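Alr3699 protein (Nostoc sp., PDB 4XSO) is of unknown function but belongs to the GT-B glycosyltransferase clan, with two Rossmann-like domains each built on a parallel sheet. Local coordinates at residues I9-Q14 against L99-T104; R120-H125 against R149-V154; I223-L228 against L261-R266. One frame throughout, in Å; residues are numbered along the deposited sequence.

Contact 1: I9-Q14 against L99-T104; sequences ILFLDQ and LIYANT
The Phe11 and Tyr101 rings form an edge-to-face pair, with the edge of Phe11 turned toward the face of Tyr101, centroids 4.9 Å apart and planes at 62°. Phe11 CE1 stands over the Tyr101 ring, displaced toward its rim, while one face of Phe11 carries Ile9 CG2 above its centre. Residues 9-14 and 99-104 lie at the switch point of a Rossmann-like sheet with strand order 3-2-1-4: strands 9-13 and 99-102 are parallel neighbours, the first and fourth in chain order, from which the sheet grows outward both ways. The backbones interlock in the usual parallel ladder, in which Leu10 N bonds to Leu99 O, Tyr101 N to Leu10 O, Leu12 N to Tyr101 O and Asn103 N to Leu12 O. Helix 20-29 covers the aromatic side. On the other side Leu12 CD1 meets Ile100 CG2 at 3.8 Å, under helix 105-118.

Beyond the apolar centre, the C-terminal ends of the strands are joined by polar side chains. Asn103 ND2 donates to Asp13 OD2 at 3.1 Å along an almost straight line (174° at the hydrogen), with the acceptor in the amide plane. The same nitrogen also bonds to Ala21 O, and Asn103 OD1 pairs with His127 NE2, so the amide is held against rotation. Thr104 CG2 rests against the Asp13 carboxylate, 3.4 Å from OD1. Gln14 has CG between its backbone N and carbonyl carbon (chi1 77°), a position that brings CG to 3.4 Å from Thr104 OG1. That hydroxyl is gripped twice by one residue: it accepts from Gln14 N at 3.0 Å and donates to Gln14 OE1 at 2.8 Å.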
loop_
_atom_site.group_PDB
_atom_site.type_symbol
_atom_site.label_atom_id
_atom_site.label_comp_id
_atom_site.label_asym_id
_atom_site.label_seq_id
_atom_site.Cartn_x
_atom_site.Cartn_y
_atom_site.Cartn_z
ATOM N N ILE A 9 -2.760 17.256 -12.488
ATOM C CA ILE A 9 -1.979 16.031 -12.501
ATOM C C ILE A 9 -1.028 15.937 -11.356
ATOM O O ILE A 9 -0.283 16.906 -11.105
ATOM C CB ILE A 9 -1.179 15.868 -13.810
ATOM C CG1 ILE A 9 -2.082 15.997 -15.014
ATOM C CG2 ILE A 9 -0.367 14.545 -13.801
ATOM C CD1 ILE A 9 -1.369 15.689 -16.350
ATOM N N LEU A 10 -1.028 14.771 -10.687
ATOM C CA LEU A 10 -0.041 14.461 -9.771
ATOM C C LEU A 10 0.933 13.458 -10.444
ATOM O O LEU A 10 0.597 12.291 -10.663
ATOM C CB LEU A 10 -0.664 13.952 -8.403
ATOM C CG LEU A 10 0.417 13.334 -7.476
ATOM C CD1 LEU A 10 1.358 14.390 -6.957
ATOM C CD2 LEU A 10 -0.139 12.558 -6.280
ATOM N N PHE A 11 2.119 13.935 -10.750
ATOM C CA PHE A 11 3.192 13.168 -11.383
ATOM C C PHE A 11 3.949 12.621 -10.223
ATOM O O PHE A 11 4.134 13.342 -9.222
ATOM C CB PHE A 11 4.142 14.026 -12.239
ATOM C CG PHE A 11 3.526 14.617 -13.485
ATOM C CD1 PHE A 11 3.434 13.870 -14.665
ATOM C CD2 PHE A 11 3.054 15.932 -13.491
ATOM C CE1 PHE A 11 2.881 14.399 -15.803
ATOM C CE2 PHE A 11 2.621 16.496 -14.690
ATOM C CZ PHE A 11 2.475 15.736 -15.820
ATOM N N LEU A 12 4.377 11.369 -10.358
ATOM C CA LEU A 12 5.175 10.721 -9.361
ATOM C C LEU A 12 6.414 10.105 -9.941
ATOM O O LEU A 12 6.409 9.462 -11.007
ATOM C CB LEU A 12 4.361 9.586 -8.687
ATOM C CG LEU A 12 3.188 9.951 -7.830
ATOM C CD1 LEU A 12 2.476 8.657 -7.366
ATOM C CD2 LEU A 12 3.699 10.761 -6.638
ATOM N N ASP A 13 7.522 10.259 -9.236
ATOM C CA ASP A 13 8.771 9.753 -9.768
ATOM C C ASP A 13 9.720 9.385 -8.617
ATOM O O ASP A 13 9.923 10.158 -7.705
ATOM C CB ASP A 13 9.375 10.762 -10.743
ATOM C CG ASP A 13 10.590 10.216 -11.503
ATOM O OD1 ASP A 13 11.590 9.799 -10.847
ATOM O OD2 ASP A 13 10.603 10.276 -12.771
ATOM N N GLN A 14 10.312 8.187 -8.664
ATOM C CA GLN A 14 10.988 7.677 -7.464
ATOM C C GLN A 14 12.330 8.362 -7.206
ATOM O O GLN A 14 12.817 8.364 -6.079
ATOM C CB GLN A 14 11.227 6.157 -7.543
ATOM C CG GLN A 14 12.400 5.792 -8.437
ATOM C CD GLN A 14 12.295 4.329 -8.942
ATOM O OE1 GLN A 14 11.235 3.845 -9.303
ATOM N NE2 GLN A 14 13.410 3.643 -8.957
ATOM N N LEU A 99 -5.713 13.069 -11.603
ATOM C CA LEU A 99 -5.054 12.010 -12.267
ATOM C C LEU A 99 -3.643 11.827 -11.662
ATOM O O LEU A 99 -2.971 12.802 -11.306
ATOM C CB LEU A 99 -4.933 12.394 -13.754
ATOM C CG LEU A 99 -4.295 11.250 -14.604
ATOM C CD1 LEU A 99 -5.043 11.022 -15.885
ATOM C CD2 LEU A 99 -2.830 11.478 -14.932
ATOM N N ILE A 100 -3.202 10.579 -11.583
ATOM C CA ILE A 100 -1.910 10.239 -11.058
ATOM C C ILE A 100 -1.112 9.692 -12.222
ATOM O O ILE A 100 -1.586 8.768 -12.927
ATOM C CB ILE A 100 -1.993 9.145 -9.957
ATOM C CG1 ILE A 100 -2.835 9.607 -8.777
ATOM C CG2 ILE A 100 -0.648 8.763 -9.443
ATOM C CD1 ILE A 100 -3.167 8.388 -7.896
ATOM N N TYR A 101 0.100 10.263 -12.426
ATOM C CA TYR A 101 0.917 9.909 -13.595
ATOM C C TYR A 101 2.262 9.434 -13.068
ATOM O O TYR A 101 3.100 10.233 -12.633
ATOM C CB TYR A 101 1.007 11.138 -14.512
ATOM C CG TYR A 101 1.586 10.988 -15.866
ATOM C CD1 TYR A 101 2.918 10.703 -16.061
ATOM C CD2 TYR A 101 0.817 11.321 -16.984
ATOM C CE1 TYR A 101 3.478 10.694 -17.335
ATOM C CE2 TYR A 101 1.354 11.300 -18.276
ATOM C CZ TYR A 101 2.672 10.987 -18.452
ATOM O OH TYR A 101 3.200 10.975 -19.724
ATOM N N ALA A 102 2.391 8.119 -13.006
ATOM C CA ALA A 102 3.597 7.443 -12.464
ATOM C C ALA A 102 4.619 7.244 -13.563
ATOM O O ALA A 102 4.328 6.635 -14.609
ATOM C CB ALA A 102 3.213 6.114 -11.855
ATOM N N ASN A 103 5.830 7.730 -13.280
ATOM C CA ASN A 103 6.893 7.829 -14.242
ATOM C C ASN A 103 8.059 6.827 -14.048
ATOM O O ASN A 103 8.989 6.804 -14.833
ATOM C CB ASN A 103 7.384 9.271 -14.279
ATOM C CG ASN A 103 8.047 9.622 -15.612
ATOM O OD1 ASN A 103 7.433 9.516 -16.634
ATOM N ND2 ASN A 103 9.300 10.084 -15.575
ATOM N N THR A 104 7.979 6.005 -13.012
ATOM C CA THR A 104 9.022 5.042 -12.689
ATOM C C THR A 104 8.348 3.918 -11.959
ATOM O O THR A 104 7.139 3.994 -11.628
ATOM C CB THR A 104 10.155 5.607 -11.773
ATOM O OG1 THR A 104 9.652 5.805 -10.438
ATOM C CG2 THR A 104 10.743 6.872 -12.330
#

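Contact 2: R120-H125 against R149-V154; sequences RPLVYH and RFASLV
With CG anti to the backbone N (chi1 168°), Leu122 carries CD2 into the corner formed by Phe150 CB and Ala151 CB, where helix 137-150 gives way to the following loop. Leu122 CB lies 3.8 Å from Phe150 O. Leu153 CD2 faces both methyls of Val123, CG1 at 3.9 Å and CG2 at 4.2 Å; the two side chains run side by side in the same direction. On the other face of the sheet, Val154 CG2 approaches the Tyr124 ring obliquely. Pro121 CB adds a looser touch against Ser152 OG.

The backbones come together through Ser152 N to Leu122 O at 2.8 Å and Tyr124 N to Leu153 O at 3.1 Å. One water bridges the two segments: it accepts from Leu122 N at 2.9 Å, donates to Phe150 O at 2.6 Å, and is also hydrogen-bonded to Ser152 OG. A single molecule therefore ties the strand's first residue to the carbonyl at the helix end. The Phe150 ring meets Phe116 of its own chain and Phe116 of the second subunit.

Val123 and Leu153 are covered by helix 370-382, the C-terminal segment that in GT-B proteins returns to the N-terminal domain. Strand 122-126, helix 137-150 and strand 153-156 make a classic beta-alpha-beta crossover of a Rossmann-like fold.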
loop_
_atom_site.group_PDB
_atom_site.type_symbol
_atom_site.label_atom_id
_atom_site.label_comp_id
_atom_site.label_asym_id
_atom_site.label_seq_id
_atom_site.Cartn_x
_atom_site.Cartn_y
_atom_site.Cartn_z
ATOM N N ARG A 120 -8.749 7.895 -8.070
ATOM C CA ARG A 120 -8.285 8.720 -9.194
ATOM C C ARG A 120 -7.666 7.833 -10.272
ATOM O O ARG A 120 -6.999 6.876 -9.951
ATOM C CB ARG A 120 -7.205 9.682 -8.672
ATOM C CG ARG A 120 -7.657 10.550 -7.514
ATOM C CD ARG A 120 -8.603 11.623 -8.045
ATOM N NE ARG A 120 -9.000 12.586 -7.001
ATOM C CZ ARG A 120 -10.181 12.609 -6.379
ATOM N NH1 ARG A 120 -11.120 11.676 -6.602
ATOM N NH2 ARG A 120 -10.415 13.580 -5.500
ATOM N N PRO A 121 -7.909 8.135 -11.552
ATOM C CA PRO A 121 -7.252 7.269 -12.551
ATOM C C PRO A 121 -5.695 7.372 -12.514
ATOM O O PRO A 121 -5.131 8.322 -12.004
ATOM C CB PRO A 121 -7.787 7.772 -13.872
ATOM C CG PRO A 121 -8.323 9.178 -13.575
ATOM C CD PRO A 121 -8.733 9.199 -12.141
ATOM N N LEU A 122 -5.056 6.372 -13.076
ATOM C CA LEU A 122 -3.634 6.229 -13.059
ATOM C C LEU A 122 -3.161 5.967 -14.494
ATOM O O LEU A 122 -3.724 5.139 -15.240
ATOM C CB LEU A 122 -3.287 5.051 -12.192
ATOM C CG LEU A 122 -1.862 4.515 -12.219
ATOM C CD1 LEU A 122 -0.968 5.499 -11.507
ATOM C CD2 LEU A 122 -1.753 3.087 -11.599
ATOM N N VAL A 123 -2.089 6.663 -14.816
ATOM C CA VAL A 123 -1.304 6.482 -16.017
ATOM C C VAL A 123 0.075 6.108 -15.563
ATOM O O VAL A 123 0.617 6.696 -14.643
ATOM C CB VAL A 123 -1.174 7.786 -16.840
ATOM C CG1 VAL A 123 -0.255 7.507 -18.006
ATOM C CG2 VAL A 123 -2.552 8.282 -17.338
ATOM N N TYR A 124 0.620 5.090 -16.180
ATOM C CA TYR A 124 1.964 4.684 -16.013
ATOM C C TYR A 124 2.730 4.999 -17.326
ATOM O O TYR A 124 2.363 4.520 -18.368
ATOM C CB TYR A 124 1.984 3.171 -15.798
ATOM C CG TYR A 124 3.337 2.485 -15.639
ATOM C CD1 TYR A 124 4.413 3.128 -15.133
ATOM C CD2 TYR A 124 3.474 1.112 -15.952
ATOM C CE1 TYR A 124 5.619 2.476 -14.952
ATOM C CE2 TYR A 124 4.668 0.442 -15.785
ATOM C CZ TYR A 124 5.732 1.139 -15.271
ATOM O OH TYR A 124 6.932 0.511 -15.033
ATOM N N HIS A 125 3.772 5.801 -17.234
ATOM C CA HIS A 125 4.691 6.040 -18.351
ATOM C C HIS A 125 5.913 5.246 -18.157
ATOM O O HIS A 125 6.628 5.467 -17.188
ATOM C CB HIS A 125 5.065 7.498 -18.380
ATOM C CG HIS A 125 5.672 7.908 -19.659
ATOM N ND1 HIS A 125 5.421 9.131 -20.212
ATOM C CD2 HIS A 125 6.502 7.258 -20.514
ATOM C CE1 HIS A 125 6.094 9.242 -21.342
ATOM N NE2 HIS A 125 6.763 8.125 -21.545
ATOM N N ARG A 149 -3.879 -4.151 -13.484
ATOM C CA ARG A 149 -5.136 -4.021 -12.746
ATOM C C ARG A 149 -5.587 -2.553 -12.526
ATOM O O ARG A 149 -6.806 -2.280 -12.423
ATOM C CB ARG A 149 -5.059 -4.714 -11.396
ATOM C CG ARG A 149 -6.390 -4.663 -10.625
ATOM C CD ARG A 149 -6.515 -5.669 -9.457
ATOM N NE ARG A 149 -7.932 -5.836 -9.036
ATOM C CZ ARG A 149 -8.348 -6.531 -7.968
ATOM N NH1 ARG A 149 -7.482 -7.179 -7.178
ATOM N NH2 ARG A 149 -9.657 -6.602 -7.700
ATOM N N PHE A 150 -4.645 -1.658 -12.332
ATOM C CA PHE A 150 -5.055 -0.296 -11.880
ATOM C C PHE A 150 -4.829 0.794 -12.868
ATOM O O PHE A 150 -5.366 1.907 -12.714
ATOM C CB PHE A 150 -4.303 0.070 -10.620
ATOM C CG PHE A 150 -4.632 -0.824 -9.473
ATOM C CD1 PHE A 150 -5.842 -0.678 -8.833
ATOM C CD2 PHE A 150 -3.826 -1.910 -9.171
ATOM C CE1 PHE A 150 -6.205 -1.561 -7.819
ATOM C CE2 PHE A 150 -4.185 -2.807 -8.178
ATOM C CZ PHE A 150 -5.370 -2.619 -7.484
ATOM N N ALA A 151 -3.939 0.554 -13.815
ATOM C CA ALA A 151 -3.597 1.654 -14.761
ATOM C C ALA A 151 -4.615 1.752 -15.867
ATOM O O ALA A 151 -4.952 0.773 -16.438
ATOM C CB ALA A 151 -2.213 1.381 -15.342
ATOM N N SER A 152 -5.124 2.952 -16.161
ATOM C CA SER A 152 -5.970 3.160 -17.271
ATOM C C SER A 152 -5.222 3.122 -18.588
ATOM O O SER A 152 -5.831 2.970 -19.622
ATOM C CB SER A 152 -6.662 4.541 -17.157
ATOM O OG SER A 152 -7.593 4.490 -16.121
ATOM N N LEU A 153 -3.911 3.352 -18.546
ATOM C CA LEU A 153 -3.137 3.542 -19.735
ATOM C C LEU A 153 -1.659 3.323 -19.350
ATOM O O LEU A 153 -1.225 3.742 -18.299
ATOM C CB LEU A 153 -3.358 4.976 -20.222
ATOM C CG LEU A 153 -2.309 5.448 -21.200
ATOM C CD1 LEU A 153 -2.573 4.792 -22.547
ATOM C CD2 LEU A 153 -2.381 6.975 -21.285
ATOM N N VAL A 154 -0.909 2.668 -20.223
ATOM C CA VAL A 154 0.525 2.496 -20.047
ATOM C C VAL A 154 1.192 3.147 -21.259
ATOM O O VAL A 154 1.024 2.684 -22.377
ATOM C CB VAL A 154 0.881 1.023 -19.990
ATOM C CG1 VAL A 154 2.381 0.820 -20.053
ATOM C CG2 VAL A 154 0.308 0.428 -18.702
HETATM O O HOH W 1 -6.653 4.001 -13.508
#

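Contact 3: I223-L228 against L261-R266; sequences ILIDAL and LGLENR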
loop_
_atom_site.group_PDB
_atom_site.type_symbol
_atom_site.label_atom_id
_atom_site.label_comp_id
_atom_site.label_asym_id
_atom_site.label_seq_id
_atom_site.Cartn_x
_atom_site.Cartn_y
_atom_site.Cartn_z
ATOM N N ILE A 223 34.412 0.382 -26.827
ATOM C CA ILE A 223 34.142 -0.100 -28.186
ATOM C C ILE A 223 34.558 0.969 -29.232
ATOM O O ILE A 223 35.204 0.635 -30.203
ATOM C CB ILE A 223 32.626 -0.470 -28.354
ATOM C CG1 ILE A 223 32.151 -1.421 -27.254
ATOM C CG2 ILE A 223 32.329 -1.037 -29.750
ATOM C CD1 ILE A 223 32.769 -2.802 -27.400
ATOM N N LEU A 224 34.192 2.259 -29.019
ATOM C CA LEU A 224 34.658 3.331 -29.883
ATOM C C LEU A 224 36.198 3.370 -29.916
ATOM O O LEU A 224 36.795 3.559 -30.966
ATOM C CB LEU A 224 34.040 4.701 -29.476
ATOM C CG LEU A 224 34.559 5.930 -30.246
ATOM C CD1 LEU A 224 34.228 5.792 -31.714
ATOM C CD2 LEU A 224 33.909 7.207 -29.685
ATOM N N ILE A 225 36.819 3.267 -28.747
ATOM C CA ILE A 225 38.282 3.279 -28.626
ATOM C C ILE A 225 38.906 2.092 -29.426
ATOM O O ILE A 225 39.763 2.357 -30.253
ATOM C CB ILE A 225 38.708 3.343 -27.142
ATOM C CG1 ILE A 225 38.233 4.683 -26.547
ATOM C CG2 ILE A 225 40.215 3.216 -27.025
ATOM C CD1 ILE A 225 38.092 4.657 -25.052
ATOM N N ASP A 226 38.393 0.852 -29.284
ATOM C CA ASP A 226 38.898 -0.258 -30.124
ATOM C C ASP A 226 38.704 0.029 -31.616
ATOM O O ASP A 226 39.609 -0.140 -32.418
ATOM C CB ASP A 226 38.199 -1.553 -29.802
ATOM C CG ASP A 226 38.670 -2.193 -28.519
ATOM O OD1 ASP A 226 39.780 -1.887 -28.097
ATOM O OD2 ASP A 226 37.899 -3.001 -27.920
ATOM N N ALA A 227 37.546 0.568 -32.002
ATOM C CA ALA A 227 37.370 0.925 -33.404
ATOM C C ALA A 227 38.353 2.020 -33.856
ATOM O O ALA A 227 38.789 2.025 -35.000
ATOM C CB ALA A 227 35.937 1.373 -33.673
ATOM N N LEU A 228 38.706 2.967 -32.993
ATOM C CA LEU A 228 39.618 4.035 -33.405
ATOM C C LEU A 228 40.967 3.446 -33.837
ATOM O O LEU A 228 41.576 3.896 -34.793
ATOM C CB LEU A 228 39.826 5.021 -32.247
ATOM C CG LEU A 228 39.809 6.497 -32.632
ATOM C CD1 LEU A 228 38.594 6.798 -33.486
ATOM C CD2 LEU A 228 39.803 7.392 -31.394
ATOM N N LEU A 261 46.665 1.176 -26.710
ATOM C CA LEU A 261 46.475 1.230 -28.168
ATOM C C LEU A 261 47.294 2.297 -28.824
ATOM O O LEU A 261 47.297 2.425 -30.036
ATOM C CB LEU A 261 44.997 1.365 -28.527
ATOM C CG LEU A 261 44.325 0.035 -28.122
ATOM C CD1 LEU A 261 42.838 0.153 -27.851
ATOM C CD2 LEU A 261 44.593 -1.027 -29.172
ATOM N N GLY A 262 48.059 3.063 -28.055
ATOM C CA GLY A 262 48.753 4.212 -28.665
ATOM C C GLY A 262 47.870 5.351 -29.163
ATOM O O GLY A 262 48.266 6.122 -30.045
ATOM N N LEU A 263 46.692 5.505 -28.563
ATOM C CA LEU A 263 45.717 6.531 -28.989
ATOM C C LEU A 263 45.590 7.838 -28.152
ATOM O O LEU A 263 44.576 8.559 -28.246
ATOM C CB LEU A 263 44.381 5.860 -29.035
ATOM C CG LEU A 263 44.274 4.851 -30.193
ATOM C CD1 LEU A 263 42.925 4.178 -30.045
ATOM C CD2 LEU A 263 44.458 5.509 -31.558
ATOM N N GLU A 264 46.618 8.173 -27.368
ATOM C CA GLU A 264 46.491 9.202 -26.335
ATOM C C GLU A 264 46.307 10.578 -26.930
ATOM O O GLU A 264 45.768 11.452 -26.284
ATOM C CB GLU A 264 47.691 9.230 -25.368
ATOM C CG GLU A 264 49.055 9.400 -26.050
ATOM C CD GLU A 264 49.709 8.060 -26.410
ATOM O OE1 GLU A 264 49.008 7.009 -26.342
ATOM O OE2 GLU A 264 50.920 8.081 -26.705
ATOM N N ASN A 265 46.793 10.757 -28.140
ATOM C CA ASN A 265 46.628 11.975 -28.854
ATOM C C ASN A 265 45.479 11.981 -29.884
ATOM O O ASN A 265 45.441 12.820 -30.723
ATOM C CB ASN A 265 47.914 12.361 -29.552
ATOM C CG ASN A 265 48.192 13.847 -29.383
ATOM O OD1 ASN A 265 48.032 14.410 -28.255
ATOM N ND2 ASN A 265 48.540 14.516 -30.486
ATOM N N ARG A 266 44.597 11.015 -29.814
ATOM C CA ARG A 266 43.472 10.914 -30.752
ATOM C C ARG A 266 42.149 10.720 -29.997
ATOM O O ARG A 266 41.159 10.364 -30.612
ATOM C CB ARG A 266 43.720 9.708 -31.663
ATOM C CG ARG A 266 44.869 9.969 -32.635
ATOM C CD ARG A 266 45.096 8.796 -33.528
ATOM N NE ARG A 266 43.937 8.521 -34.350
ATOM C CZ ARG A 266 43.690 7.338 -34.875
ATOM N NH1 ARG A 266 44.534 6.304 -34.697
ATOM N NH2 ARG A 266 42.619 7.181 -35.580
#
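Helix 221-228 brings Asp226 and Leu228 opposite the loop 261-266, with CA atoms 8.0 Å apart for Asp226 and Leu261 and 7.9 Å for Leu228 and Leu263. That loop leaves helix 248-260 through a Schellman motif at Gly262, then makes a type I turn from Leu263 to Arg266 and enters strand 267-271, so the contact joins one helix of the second Rossmann-like domain to the helix-strand connection of the next beta-alpha unit. The side-chain contacts are chiefly apolar. Leu263 CD1 packs against the helix, 3.7 Å from Ile225 O and 3.9 Å from Leu228 CB; the Leu263 and Ile225 side chains pass with opposite headings. Leu261 CD1 touches Ile225 CG2 at 4.1 Å and Asp226 OD1 at 3.7 Å, the latter oxygen being hydrogen-bonded to Gln257 NE2.

Arg266 bends at chi3 (62°), which sets its NE, and its guanidinium then lies with one face against Leu228 CG. NH2 is secured by Val235 O, on the strand that runs next to 267-271. One methyl of the same leucine reaches the loop backbone, with Leu228 CD2 3.4 Å from Arg266 O.

How the contacts relate
The three contacts follow one another along the chain without overlap. Contacts 1 and 2 have centres about 10 Å apart and share a single seven-stranded parallel sheet: strands 99-102 and 122-126 are neighbours, probably bonded through Ala102 N to Val123 O and Ala102 O to His125 N, so four adjacent strands are joined across the middle of the sheet. Contact 3 lies on the other side of the chain's centre, about 43 Å from contact 1 and 47 Å from contact 2 between centres, in the domain of the six-stranded sheet. The set therefore samples both Rossmann-like halves of a GT-B protein: two contacts in the N-terminal domain's sheet, one between a helix and a loop of the C-terminal domain.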